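Side-chain contacts in Myo-inositol-1-phosphate synthase-related protein (Thermotoga maritima MSB8, PDB 3CIN), which binds nicotinamide-adenine-dinucleotide in a Rossmann-type domain and is related to the myo-inositol-1-phosphate synthases: residues 24-29 with 76-81; 140-145 with 334-339; 252-257 with 327-332. All coordinates share one frame; numbering follows the deposited sequence. Where two conformers were deposited one is given.

Contact 1 of 3, residues 24-29 with 76-81; sequences VASTFV and SEVVKQ. With NAD (nicotinamide-adenine-dinucleotide), chain F.
Ser26 and Val29 of helix 23-36 meet Val79 of helix 75-82 in the Rossmann-type domain of this protein. Helix 23-36 is the first helix after strand 14-19, and the turn leading into it and its first residues are consistent with a GxGxxA pattern of dinucleotide-binding folds.

The contact is small, with 164 Å² buried in all, and carries no hydrogen bond between the helices; it is van der Waals packing. The axes of the two segments pass 9.0 Å apart at a crossing angle of -104°, so only a short patch of each helix can touch. Ser26 and Val79 mark the point of closest backbone approach, with their CA atoms 4.9 Å apart. Val79 supplies both branches. Its CG1 lies against the backbone, 3.7 Å from Ser26 O. Its CG2 fits between the two residues of the other helix, 3.9 Å from Ser26 OG and 4.0 Å from Val29 CG1. The Val29 branch that reaches across is the one anti to its backbone N (chi1 171°). Val78 adds a looser touch on Ser26.

Polar bonds stay within each helix or turn to other partners. Ser26 OG is hydrogen-bonded to Gly22 O, one turn back, and to Gln21 NE2. The hydroxyl therefore has polar partners on its own side, although it packs against a valine methyl. On the second helix, Lys80 NZ forms a salt bridge with Asp87.

The bond to NAD is made by the backbone at the helix start. Val24 N donates a nearly straight hydrogen bond to the phosphate oxygen O2N of NAD, 2.8 Å long with an angle of 171° at the hydrogen.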
loop_
_atom_site.group_PDB
_atom_site.type_symbol
_atom_site.label_atom_id
_atom_site.label_comp_id
_atom_site.label_asym_id
_atom_site.label_seq_id
_atom_site.Cartn_x
_atom_site.Cartn_y
_atom_site.Cartn_z
ATOM N N VAL A 24 18.885 18.996 -7.936
ATOM C CA VAL A 24 18.241 18.995 -9.288
ATOM C C VAL A 24 19.204 19.405 -10.363
ATOM O O VAL A 24 19.389 18.712 -11.395
ATOM C CB VAL A 24 16.972 19.856 -9.340
ATOM C CG1 VAL A 24 16.436 20.000 -10.736
ATOM C CG2 VAL A 24 15.873 19.220 -8.426
ATOM N N ALA A 25 19.842 20.543 -10.137
ATOM C CA ALA A 25 20.787 21.052 -11.089
ATOM C C ALA A 25 21.923 20.095 -11.402
ATOM O O ALA A 25 22.381 19.974 -12.566
ATOM C CB ALA A 25 21.344 22.401 -10.610
ATOM N N SER A 26 22.469 19.471 -10.361
ATOM C CA SER A 26 23.576 18.609 -10.520
ATOM C C SER A 26 23.158 17.285 -11.201
ATOM O O SER A 26 23.922 16.710 -11.934
ATOM C CB SER A 26 24.232 18.373 -9.172
ATOM O OG SER A 26 24.776 19.572 -8.656
ATOM N N THR A 27 21.932 16.831 -10.978
ATOM C CA THR A 27 21.448 15.628 -11.650
ATOM C C THR A 27 21.223 15.935 -13.140
ATOM O O THR A 27 21.559 15.103 -13.991
ATOM C CB THR A 27 20.173 15.169 -11.019
ATOM O OG1 THR A 27 20.448 14.882 -9.645
ATOM C CG2 THR A 27 19.646 13.905 -11.701
ATOM N N PHE A 28 20.681 17.106 -13.441
ATOM C CA PHE A 28 20.537 17.603 -14.837
ATOM C C PHE A 28 21.863 17.581 -15.530
ATOM O O PHE A 28 21.998 17.050 -16.632
ATOM C CB PHE A 28 19.965 19.028 -14.800
ATOM C CG PHE A 28 19.926 19.729 -16.117
ATOM C CD1 PHE A 28 19.162 19.255 -17.182
ATOM C CD2 PHE A 28 20.618 20.921 -16.281
ATOM C CE1 PHE A 28 19.073 19.958 -18.371
ATOM C CE2 PHE A 28 20.562 21.629 -17.486
ATOM C CZ PHE A 28 19.845 21.124 -18.565
ATOM N N VAL A 29 22.881 18.098 -14.866
ATOM C CA VAL A 29 24.206 18.189 -15.503
ATOM C C VAL A 29 24.822 16.816 -15.691
ATOM O O VAL A 29 25.373 16.479 -16.763
ATOM C CB VAL A 29 25.156 19.180 -14.764
ATOM C CG1 VAL A 29 26.604 19.110 -15.297
ATOM C CG2 VAL A 29 24.588 20.647 -14.856
ATOM N N SER A 76 32.056 20.683 -12.117
ATOM C CA SER A 76 32.382 19.264 -11.891
ATOM C C SER A 76 32.607 18.863 -10.428
ATOM O O SER A 76 32.197 17.775 -10.021
ATOM C CB SER A 76 33.603 18.852 -12.720
ATOM O OG SER A 76 34.718 19.651 -12.368
ATOM N N GLU A 77 33.252 19.737 -9.654
ATOM C CA GLU A 77 33.586 19.459 -8.239
ATOM C C GLU A 77 32.301 19.394 -7.400
ATOM O O GLU A 77 32.174 18.541 -6.506
ATOM C CB GLU A 77 34.512 20.543 -7.671
ATOM C CG GLU A 77 35.860 20.684 -8.383
ATOM C CD GLU A 77 36.853 21.713 -7.753
ATOM O OE1 GLU A 77 36.831 22.970 -8.045
ATOM O OE2 GLU A 77 37.740 21.217 -7.008
ATOM N N VAL A 78 31.348 20.253 -7.736
ATOM C CA VAL A 78 30.061 20.301 -7.051
ATOM C C VAL A 78 29.182 19.152 -7.510
ATOM O O VAL A 78 28.590 18.437 -6.677
ATOM C CB VAL A 78 29.368 21.661 -7.239
ATOM C CG1 VAL A 78 27.947 21.647 -6.657
ATOM C CG2 VAL A 78 30.273 22.734 -6.548
ATOM N N VAL A 79 29.095 18.945 -8.822
ATOM C CA VAL A 79 28.301 17.796 -9.358
ATOM C C VAL A 79 28.752 16.445 -8.744
ATOM O O VAL A 79 27.887 15.638 -8.329
ATOM C CB VAL A 79 28.272 17.802 -10.930
ATOM C CG1 VAL A 79 27.591 16.562 -11.462
ATOM C CG2 VAL A 79 27.531 19.059 -11.434
ATOM N N LYS A 80 30.071 16.206 -8.606
ATOM C CA LYS A 80 30.569 14.959 -8.016
ATOM C C LYS A 80 30.137 14.766 -6.573
ATOM O O LYS A 80 30.052 13.637 -6.116
ATOM C CB LYS A 80 32.071 14.893 -8.088
ATOM C CG LYS A 80 32.715 13.572 -7.720
ATOM C CD LYS A 80 34.222 13.747 -7.571
ATOM C CE LYS A 80 35.028 12.498 -7.965
ATOM N NZ LYS A 80 34.283 11.227 -8.082
ATOM N N GLN A 81 29.846 15.841 -5.852
ATOM C CA GLN A 81 29.328 15.691 -4.508
ATOM C C GLN A 81 27.980 15.015 -4.540
ATOM O O GLN A 81 27.628 14.369 -3.583
ATOM C CB GLN A 81 29.201 17.042 -3.795
ATOM C CG GLN A 81 30.539 17.727 -3.524
ATOM C CD GLN A 81 30.389 19.214 -3.172
ATOM O OE1 GLN A 81 29.348 19.651 -2.667
ATOM N NE2 GLN A 81 31.440 20.000 -3.456
HETATM P PA NAD F . 18.808 21.869 -3.246
HETATM O O1A NAD F . 19.592 20.588 -3.343
HETATM O O2A NAD F . 18.846 22.443 -1.863
HETATM O O5B NAD F . 19.536 22.881 -4.199
HETATM C C5B NAD F . 19.225 24.272 -4.159
HETATM C C4B NAD F . 20.489 25.025 -4.535
HETATM O O4B NAD F . 20.166 26.392 -4.734
HETATM C C3B NAD F . 21.599 24.980 -3.492
HETATM O O3B NAD F . 22.861 24.745 -4.094
HETATM C C2B NAD F . 21.560 26.369 -2.869
HETATM O O2B NAD F . 22.762 26.707 -2.232
HETATM C C1B NAD F . 21.177 27.196 -4.077
HETATM N N9A NAD F . 20.586 28.504 -3.783
HETATM C C8A NAD F . 19.678 28.749 -2.758
HETATM N N7A NAD F . 19.261 30.053 -2.910
HETATM C C5A NAD F . 19.918 30.586 -3.991
HETATM C C6A NAD F . 19.952 31.873 -4.533
HETATM N N6A NAD F . 19.168 32.895 -4.064
HETATM N N1A NAD F . 20.709 32.057 -5.673
HETATM C C2A NAD F . 21.462 31.019 -6.192
HETATM N N3A NAD F . 21.504 29.765 -5.620
HETATM C C4A NAD F . 20.733 29.586 -4.528
HETATM O O3 NAD F . 17.331 21.667 -3.753
HETATM P PN NAD F . 16.884 20.770 -4.972
HETATM O O1N NAD F . 16.352 19.488 -4.425
HETATM O O2N NAD F . 17.895 20.824 -6.067
HETATM O O5D NAD F . 15.585 21.554 -5.455
HETATM C C5D NAD F . 15.710 22.768 -6.159
HETATM C C4D NAD F . 14.365 23.471 -6.298
HETATM O O4D NAD F . 13.551 22.707 -7.145
HETATM C C3D NAD F . 13.594 23.699 -5.006
HETATM O O3D NAD F . 12.911 24.978 -5.062
HETATM C C2D NAD F . 12.544 22.602 -5.080
HETATM O O2D NAD F . 11.351 22.952 -4.373
HETATM C C1D NAD F . 12.278 22.589 -6.568
HETATM N N1N NAD F . 11.647 21.351 -7.023
HETATM C C2N NAD F . 12.274 20.184 -6.851
HETATM C C3N NAD F . 11.589 19.048 -7.359
HETATM C C7N NAD F . 12.340 17.797 -7.424
HETATM O O7N NAD F . 13.594 17.820 -6.880
HETATM N N7N NAD F . 11.795 16.715 -8.002
HETATM C C4N NAD F . 10.353 19.131 -7.970
HETATM C C5N NAD F . 9.736 20.340 -8.115
HETATM C C6N NAD F . 10.428 21.463 -7.640
#

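Contact 2 of 3, residues 140-145 with 334-339; sequences VNTCTT and GLLVDL. With NAD (nicotinamide-adenine-dinucleotide), chain F.
Leu336 of helix 328-348 points its two methyl groups at Val140 and Thr142, where strand 138-141 of the parallel Rossmann-type sheet runs out into the loop that holds NAD. The side chain of Leu336 lies obliquely across both residues, and each methyl has its own nearest partner. CD2 touches Val140 CG1 at 3.7 Å. CD1 faces Thr142 CG2 at 4.0 Å. The contact is buried and carries no hydrogen bond between the two segments.

Thr142 is turned so that its two branches do different work. OG1 stands between the backbone N and the carbonyl carbon (chi1 49°), and there it is hydrogen-bonded to Leu19 O at the end of strand 14-19 and to Gly20 O just past it. This leaves CG2 as the branch that meets the leucine. Val24 and Phe28 of helix 23-36 also touch Leu336, so the leucine packs against helix and sheet together.

Asn141 points away from the helix, and its side chain shapes the chain that follows. OD1 accepts a hydrogen bond from Cys143 N, 3.2 Å long, in an Asx turn. The donor sits above the carbonyl plane, 46° out of it. Asn141 ND2 is hydrogen-bonded to Asn193 and Thr172, so both polar atoms of the amide have partners.

Beyond this turn the loop follows NAD. Cys143 SG lies 3.5 Å from C2A of the NAD adenine, and Thr144 packs near C8A of the same base. Cys143 O accepts a hydrogen bond from the ribose hydroxyl O3D at 2.8 Å. The neighbouring hydroxyl O2D of NAD donates to Thr145 OG1 at 2.7 Å.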
loop_
_atom_site.group_PDB
_atom_site.type_symbol
_atom_site.label_atom_id
_atom_site.label_comp_id
_atom_site.label_asym_id
_atom_site.label_seq_id
_atom_site.Cartn_x
_atom_site.Cartn_y
_atom_site.Cartn_z
ATOM N N VAL A 140 17.796 28.605 -16.222
ATOM C CA VAL A 140 17.030 27.622 -15.442
ATOM C C VAL A 140 17.115 27.929 -13.957
ATOM O O VAL A 140 18.222 28.029 -13.418
ATOM C CB VAL A 140 17.529 26.174 -15.726
ATOM C CG1 VAL A 140 16.871 25.146 -14.800
ATOM C CG2 VAL A 140 17.229 25.767 -17.210
ATOM N N ASN A 141 15.962 28.017 -13.288
ATOM C CA ASN A 141 15.901 28.363 -11.912
ATOM C C ASN A 141 15.643 27.094 -11.106
ATOM O O ASN A 141 14.523 26.538 -11.134
ATOM C CB ASN A 141 14.815 29.393 -11.622
ATOM C CG ASN A 141 14.687 29.653 -10.171
ATOM O OD1 ASN A 141 15.689 29.506 -9.445
ATOM N ND2 ASN A 141 13.478 30.008 -9.703
ATOM N N THR A 142 16.690 26.624 -10.413
ATOM C CA THR A 142 16.609 25.494 -9.473
ATOM C C THR A 142 17.044 25.880 -8.012
ATOM O O THR A 142 17.684 25.052 -7.284
ATOM C CB THR A 142 17.390 24.256 -10.011
ATOM O OG1 THR A 142 18.696 24.663 -10.422
ATOM C CG2 THR A 142 16.692 23.636 -11.265
ATOM N N CYS A 143 16.751 27.133 -7.619
ATOM C CA CYS A 143 17.076 27.660 -6.299
ATOM C C CYS A 143 16.164 27.086 -5.202
ATOM O O CYS A 143 15.091 26.599 -5.491
ATOM C CB CYS A 143 16.982 29.195 -6.251
ATOM S SG CYS A 143 18.243 29.981 -7.244
ATOM N N THR A 144 16.628 27.168 -3.949
ATOM C CA THR A 144 15.915 26.790 -2.740
ATOM C C THR A 144 14.502 27.375 -2.736
ATOM O O THR A 144 14.276 28.502 -3.127
ATOM C CB THR A 144 16.692 27.306 -1.504
ATOM O OG1 THR A 144 17.988 26.672 -1.446
ATOM C CG2 THR A 144 15.961 27.093 -0.176
ATOM N N THR A 145 13.531 26.563 -2.326
ATOM C CA THR A 145 12.150 27.039 -2.153
ATOM C C THR A 145 12.053 28.274 -1.254
ATOM O O THR A 145 12.742 28.372 -0.249
ATOM C CB THR A 145 11.293 25.886 -1.527
ATOM O OG1 THR A 145 11.482 24.664 -2.251
ATOM C CG2 THR A 145 9.847 26.199 -1.521
ATOM N N GLY A 334 15.274 15.134 -15.765
ATOM C CA GLY A 334 14.861 14.679 -17.056
ATOM C C GLY A 334 13.924 15.622 -17.758
ATOM O O GLY A 334 14.041 15.847 -18.967
ATOM N N LEU A 335 12.999 16.191 -17.010
ATOM C CA LEU A 335 12.093 17.194 -17.605
ATOM C C LEU A 335 12.879 18.376 -18.123
ATOM O O LEU A 335 12.572 18.927 -19.198
ATOM C CB LEU A 335 11.071 17.669 -16.602
ATOM C CG LEU A 335 10.082 16.615 -16.134
ATOM C CD1 LEU A 335 8.992 17.336 -15.322
ATOM C CD2 LEU A 335 9.463 15.799 -17.313
ATOM N N LEU A 336 13.934 18.731 -17.409
ATOM C CA LEU A 336 14.700 19.920 -17.793
ATOM C C LEU A 336 15.413 19.722 -19.148
ATOM O O LEU A 336 15.656 20.701 -19.881
ATOM C CB LEU A 336 15.696 20.294 -16.678
ATOM C CG LEU A 336 15.097 21.060 -15.494
ATOM C CD1 LEU A 336 16.107 21.193 -14.322
ATOM C CD2 LEU A 336 14.595 22.452 -15.881
ATOM N N VAL A 337 15.784 18.481 -19.466
ATOM C CA VAL A 337 16.450 18.188 -20.734
ATOM C C VAL A 337 15.505 18.604 -21.872
ATOM O O VAL A 337 15.934 19.096 -22.878
ATOM C CB VAL A 337 16.892 16.759 -20.835
ATOM C CG1 VAL A 337 17.481 16.477 -22.240
ATOM C CG2 VAL A 337 17.966 16.459 -19.721
ATOM N N ASP A 338 14.209 18.352 -21.716
ATOM C CA ASP A 338 13.222 18.817 -22.719
ATOM C C ASP A 338 12.997 20.341 -22.655
ATOM O O ASP A 338 12.964 21.012 -23.691
ATOM C CB ASP A 338 11.855 18.157 -22.528
ATOM C CG ASP A 338 11.731 16.794 -23.144
ATOM O OD1 ASP A 338 12.651 16.288 -23.856
ATOM O OD2 ASP A 338 10.632 16.180 -22.982
ATOM N N LEU A 339 12.800 20.857 -21.445
ATOM C CA LEU A 339 12.406 22.261 -21.236
ATOM C C LEU A 339 13.434 23.237 -21.785
ATOM O O LEU A 339 13.067 24.247 -22.366
ATOM C CB LEU A 339 12.160 22.557 -19.772
ATOM C CG LEU A 339 10.873 21.988 -19.242
ATOM C CD1 LEU A 339 10.905 21.916 -17.692
ATOM C CD2 LEU A 339 9.665 22.773 -19.735
HETATM P PA NAD F . 18.808 21.869 -3.246
HETATM O O1A NAD F . 19.592 20.588 -3.343
HETATM O O2A NAD F . 18.846 22.443 -1.863
HETATM O O5B NAD F . 19.536 22.881 -4.199
HETATM C C5B NAD F . 19.225 24.272 -4.159
HETATM C C4B NAD F . 20.489 25.025 -4.535
HETATM O O4B NAD F . 20.166 26.392 -4.734
HETATM C C3B NAD F . 21.599 24.980 -3.492
HETATM O O3B NAD F . 22.861 24.745 -4.094
HETATM C C2B NAD F . 21.560 26.369 -2.869
HETATM O O2B NAD F . 22.762 26.707 -2.232
HETATM C C1B NAD F . 21.177 27.196 -4.077
HETATM N N9A NAD F . 20.586 28.504 -3.783
HETATM C C8A NAD F . 19.678 28.749 -2.758
HETATM N N7A NAD F . 19.261 30.053 -2.910
HETATM C C5A NAD F . 19.918 30.586 -3.991
HETATM C C6A NAD F . 19.952 31.873 -4.533
HETATM N N6A NAD F . 19.168 32.895 -4.064
HETATM N N1A NAD F . 20.709 32.057 -5.673
HETATM C C2A NAD F . 21.462 31.019 -6.192
HETATM N N3A NAD F . 21.504 29.765 -5.620
HETATM C C4A NAD F . 20.733 29.586 -4.528
HETATM O O3 NAD F . 17.331 21.667 -3.753
HETATM P PN NAD F . 16.884 20.770 -4.972
HETATM O O1N NAD F . 16.352 19.488 -4.425
HETATM O O2N NAD F . 17.895 20.824 -6.067
HETATM O O5D NAD F . 15.585 21.554 -5.455
HETATM C C5D NAD F . 15.710 22.768 -6.159
HETATM C C4D NAD F . 14.365 23.471 -6.298
HETATM O O4D NAD F . 13.551 22.707 -7.145
HETATM C C3D NAD F . 13.594 23.699 -5.006
HETATM O O3D NAD F . 12.911 24.978 -5.062
HETATM C C2D NAD F . 12.544 22.602 -5.080
HETATM O O2D NAD F . 11.351 22.952 -4.373
HETATM C C1D NAD F . 12.278 22.589 -6.568
HETATM N N1N NAD F . 11.647 21.351 -7.023
HETATM C C2N NAD F . 12.274 20.184 -6.851
HETATM C C3N NAD F . 11.589 19.048 -7.359
HETATM C C7N NAD F . 12.340 17.797 -7.424
HETATM O O7N NAD F . 13.594 17.820 -6.880
HETATM N N7N NAD F . 11.795 16.715 -8.002
HETATM C C4N NAD F . 10.353 19.131 -7.970
HETATM C C5N NAD F . 9.736 20.340 -8.115
HETATM C C6N NAD F . 10.428 21.463 -7.640
#

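Contact 3 of 3, residues 252-257 with 327-332; sequences GGNMDF and NDSPAL. With NAD (nicotinamide-adenine-dinucleotide), chain F.
The nicotinamide end of the NAD pocket lies here, between the start of helix 328-348 and the loop after strand 242-252. Asp328 is the main link. Its OD2 meets Phe257 CZ at 3.7 Å, at the edge of the ring and near its plane, with ring and carboxylate planes 71° apart. Asn254 passes alongside the same carboxylate, ND2 lying 3.7 Å from Asp328 OD2. The strongest partner of that amide is Asp300. A water donates to Asp328 OD2 at 2.6 Å and accepts a weak bond from Gly253 N, bridging the two segments.

NAD touches both segments. Its amide N7N donates to Asp328 O at 2.7 Å. Leu332 CG is anti to the backbone N (chi1 -177°), and the side chain brings CD2 to 3.6 Å from C3N of the nicotinamide ring. Asp256 OD2 accepts a weak bond from the ribose hydroxyl O2D.

Around the site, Tyr23 of helix 23-36 touches Asn254, Lys302 of strand 301-311 lies against Phe257, and a second subunit packs on Pro330 and Ala331.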
loop_
_atom_site.group_PDB
_atom_site.type_symbol
_atom_site.label_atom_id
_atom_site.label_comp_id
_atom_site.label_asym_id
_atom_site.label_seq_id
_atom_site.Cartn_x
_atom_site.Cartn_y
_atom_site.Cartn_z
ATOM N N GLY A 252 10.741 13.150 2.413
ATOM C CA GLY A 252 12.053 12.842 1.846
ATOM C C GLY A 252 13.151 13.479 2.677
ATOM O O GLY A 252 12.877 14.096 3.697
ATOM N N GLY A 253 14.385 13.306 2.220
ATOM C CA GLY A 253 15.572 13.626 2.992
ATOM C C GLY A 253 16.416 14.762 2.454
ATOM O O GLY A 253 17.576 14.931 2.909
ATOM N N ASN A 254 15.863 15.527 1.536
ATOM C CA ASN A 254 16.554 16.702 0.989
ATOM C C ASN A 254 16.440 17.934 1.902
ATOM O O ASN A 254 15.377 18.264 2.475
ATOM C CB ASN A 254 16.032 16.964 -0.425
ATOM C CG ASN A 254 16.492 15.880 -1.467
ATOM O OD1 ASN A 254 17.488 15.148 -1.247
ATOM N ND2 ASN A 254 15.763 15.790 -2.611
ATOM N N MET A 255 17.577 18.619 2.063
ATOM C CA MET A 255 17.697 19.765 2.953
ATOM C C MET A 255 16.668 20.858 2.582
ATOM O O MET A 255 16.153 21.574 3.456
ATOM C CB MET A 255 19.147 20.275 2.816
ATOM C CG MET A 255 19.573 21.527 3.582
ATOM S SD MET A 255 21.166 22.208 2.957
ATOM C CE MET A 255 20.639 22.767 1.309
ATOM N N ASP A 256 16.332 20.936 1.305
ATOM C CA ASP A 256 15.398 21.940 0.811
ATOM C C ASP A 256 14.055 21.895 1.502
ATOM O O ASP A 256 13.339 22.899 1.554
ATOM C CB ASP A 256 15.156 21.745 -0.666
ATOM C CG ASP A 256 14.195 22.829 -1.281
ATOM O OD1 ASP A 256 14.574 23.981 -1.413
ATOM O OD2 ASP A 256 13.043 22.551 -1.610
ATOM N N PHE A 257 13.677 20.721 1.968
ATOM C CA PHE A 257 12.404 20.568 2.718
ATOM C C PHE A 257 12.349 21.284 4.077
ATOM O O PHE A 257 11.261 21.412 4.670
ATOM C CB PHE A 257 12.039 19.101 2.895
ATOM C CG PHE A 257 12.009 18.315 1.570
ATOM C CD1 PHE A 257 11.551 18.897 0.384
ATOM C CD2 PHE A 257 12.406 16.984 1.551
ATOM C CE1 PHE A 257 11.574 18.180 -0.799
ATOM C CE2 PHE A 257 12.410 16.273 0.362
ATOM C CZ PHE A 257 12.021 16.861 -0.785
ATOM N N ASN A 327 12.506 8.878 -7.077
ATOM C CA ASN A 327 13.706 9.674 -7.021
ATOM C C ASN A 327 13.422 11.067 -7.493
ATOM O O ASN A 327 13.184 11.307 -8.698
ATOM C CB ASN A 327 14.791 9.001 -7.864
ATOM C CG ASN A 327 15.384 7.823 -7.209
ATOM O OD1 ASN A 327 16.316 7.963 -6.414
ATOM N ND2 ASN A 327 14.923 6.625 -7.570
ATOM N N ASP A 328 13.533 12.029 -6.562
ATOM C CA ASP A 328 13.148 13.411 -6.831
ATOM C C ASP A 328 13.903 14.116 -7.936
ATOM O O ASP A 328 13.319 14.653 -8.893
ATOM C CB ASP A 328 13.390 14.244 -5.564
ATOM C CG ASP A 328 12.229 14.270 -4.655
ATOM O OD1 ASP A 328 11.078 14.302 -5.162
ATOM O OD2 ASP A 328 12.490 14.278 -3.425
ATOM N N SER A 329 15.206 14.208 -7.732
ATOM C CA SER A 329 16.010 15.074 -8.571
ATOM C C SER A 329 16.114 14.510 -9.971
ATOM O O SER A 329 16.063 15.254 -10.941
ATOM C CB SER A 329 17.372 15.262 -7.921
ATOM O OG SER A 329 17.152 15.925 -6.680
ATOM N N PRO A 330 16.227 13.173 -10.101
ATOM C CA PRO A 330 16.215 12.641 -11.491
ATOM C C PRO A 330 14.945 12.942 -12.257
ATOM O O PRO A 330 15.006 13.244 -13.445
ATOM C CB PRO A 330 16.462 11.156 -11.278
ATOM C CG PRO A 330 17.254 11.121 -9.972
ATOM C CD PRO A 330 16.547 12.119 -9.141
ATOM N N ALA A 331 13.792 12.885 -11.599
ATOM C CA ALA A 331 12.546 13.155 -12.312
ATOM C C ALA A 331 12.586 14.559 -12.945
ATOM O O ALA A 331 12.283 14.763 -14.143
ATOM C CB ALA A 331 11.341 13.023 -11.389
ATOM N N LEU A 332 12.978 15.533 -12.147
ATOM C CA LEU A 332 12.957 16.900 -12.628
ATOM C C LEU A 332 14.109 17.166 -13.597
ATOM O O LEU A 332 13.961 17.905 -14.594
ATOM C CB LEU A 332 12.966 17.900 -11.468
ATOM C CG LEU A 332 12.871 19.372 -11.870
ATOM C CD1 LEU A 332 11.665 19.639 -12.786
ATOM C CD2 LEU A 332 12.696 20.252 -10.616
HETATM P PA NAD F . 18.808 21.869 -3.246
HETATM O O1A NAD F . 19.592 20.588 -3.343
HETATM O O2A NAD F . 18.846 22.443 -1.863
HETATM O O5B NAD F . 19.536 22.881 -4.199
HETATM C C5B NAD F . 19.225 24.272 -4.159
HETATM C C4B NAD F . 20.489 25.025 -4.535
HETATM O O4B NAD F . 20.166 26.392 -4.734
HETATM C C3B NAD F . 21.599 24.980 -3.492
HETATM O O3B NAD F . 22.861 24.745 -4.094
HETATM C C2B NAD F . 21.560 26.369 -2.869
HETATM O O2B NAD F . 22.762 26.707 -2.232
HETATM C C1B NAD F . 21.177 27.196 -4.077
HETATM N N9A NAD F . 20.586 28.504 -3.783
HETATM C C8A NAD F . 19.678 28.749 -2.758
HETATM N N7A NAD F . 19.261 30.053 -2.910
HETATM C C5A NAD F . 19.918 30.586 -3.991
HETATM C C6A NAD F . 19.952 31.873 -4.533
HETATM N N6A NAD F . 19.168 32.895 -4.064
HETATM N N1A NAD F . 20.709 32.057 -5.673
HETATM C C2A NAD F . 21.462 31.019 -6.192
HETATM N N3A NAD F . 21.504 29.765 -5.620
HETATM C C4A NAD F . 20.733 29.586 -4.528
HETATM O O3 NAD F . 17.331 21.667 -3.753
HETATM P PN NAD F . 16.884 20.770 -4.972
HETATM O O1N NAD F . 16.352 19.488 -4.425
HETATM O O2N NAD F . 17.895 20.824 -6.067
HETATM O O5D NAD F . 15.585 21.554 -5.455
HETATM C C5D NAD F . 15.710 22.768 -6.159
HETATM C C4D NAD F . 14.365 23.471 -6.298
HETATM O O4D NAD F . 13.551 22.707 -7.145
HETATM C C3D NAD F . 13.594 23.699 -5.006
HETATM O O3D NAD F . 12.911 24.978 -5.062
HETATM C C2D NAD F . 12.544 22.602 -5.080
HETATM O O2D NAD F . 11.351 22.952 -4.373
HETATM C C1D NAD F . 12.278 22.589 -6.568
HETATM N N1N NAD F . 11.647 21.351 -7.023
HETATM C C2N NAD F . 12.274 20.184 -6.851
HETATM C C3N NAD F . 11.589 19.048 -7.359
HETATM C C7N NAD F . 12.340 17.797 -7.424
HETATM O O7N NAD F . 13.594 17.820 -6.880
HETATM N N7N NAD F . 11.795 16.715 -8.002
HETATM C C4N NAD F . 10.353 19.131 -7.970
HETATM C C5N NAD F . 9.736 20.340 -8.115
HETATM C C6N NAD F . 10.428 21.463 -7.640
HETATM O O HOH W 1 13.709 13.734 -1.137
#

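How the contacts relate
Going from the N terminus, contact 1 closes first. It joins helix 23-36 to helix 75-82 over 46 residues that include strand 58-65. Contact 2 opens later, at strand 138-141, and closes a long loop on helix 328-348. Contact 3 is nested inside that loop, from the end of strand 242-252 to the start of the same helix. Helix 328-348 thus ties the parallel sheet to the mixed one. Ala25 packs on Thr142 between contacts 1 and 2. Thr27 packs on Ser329 between contacts 1 and 3. Thr145 and Asp256 probably share a hydrogen bond between contacts 2 and 3. All three contacts touch NAD.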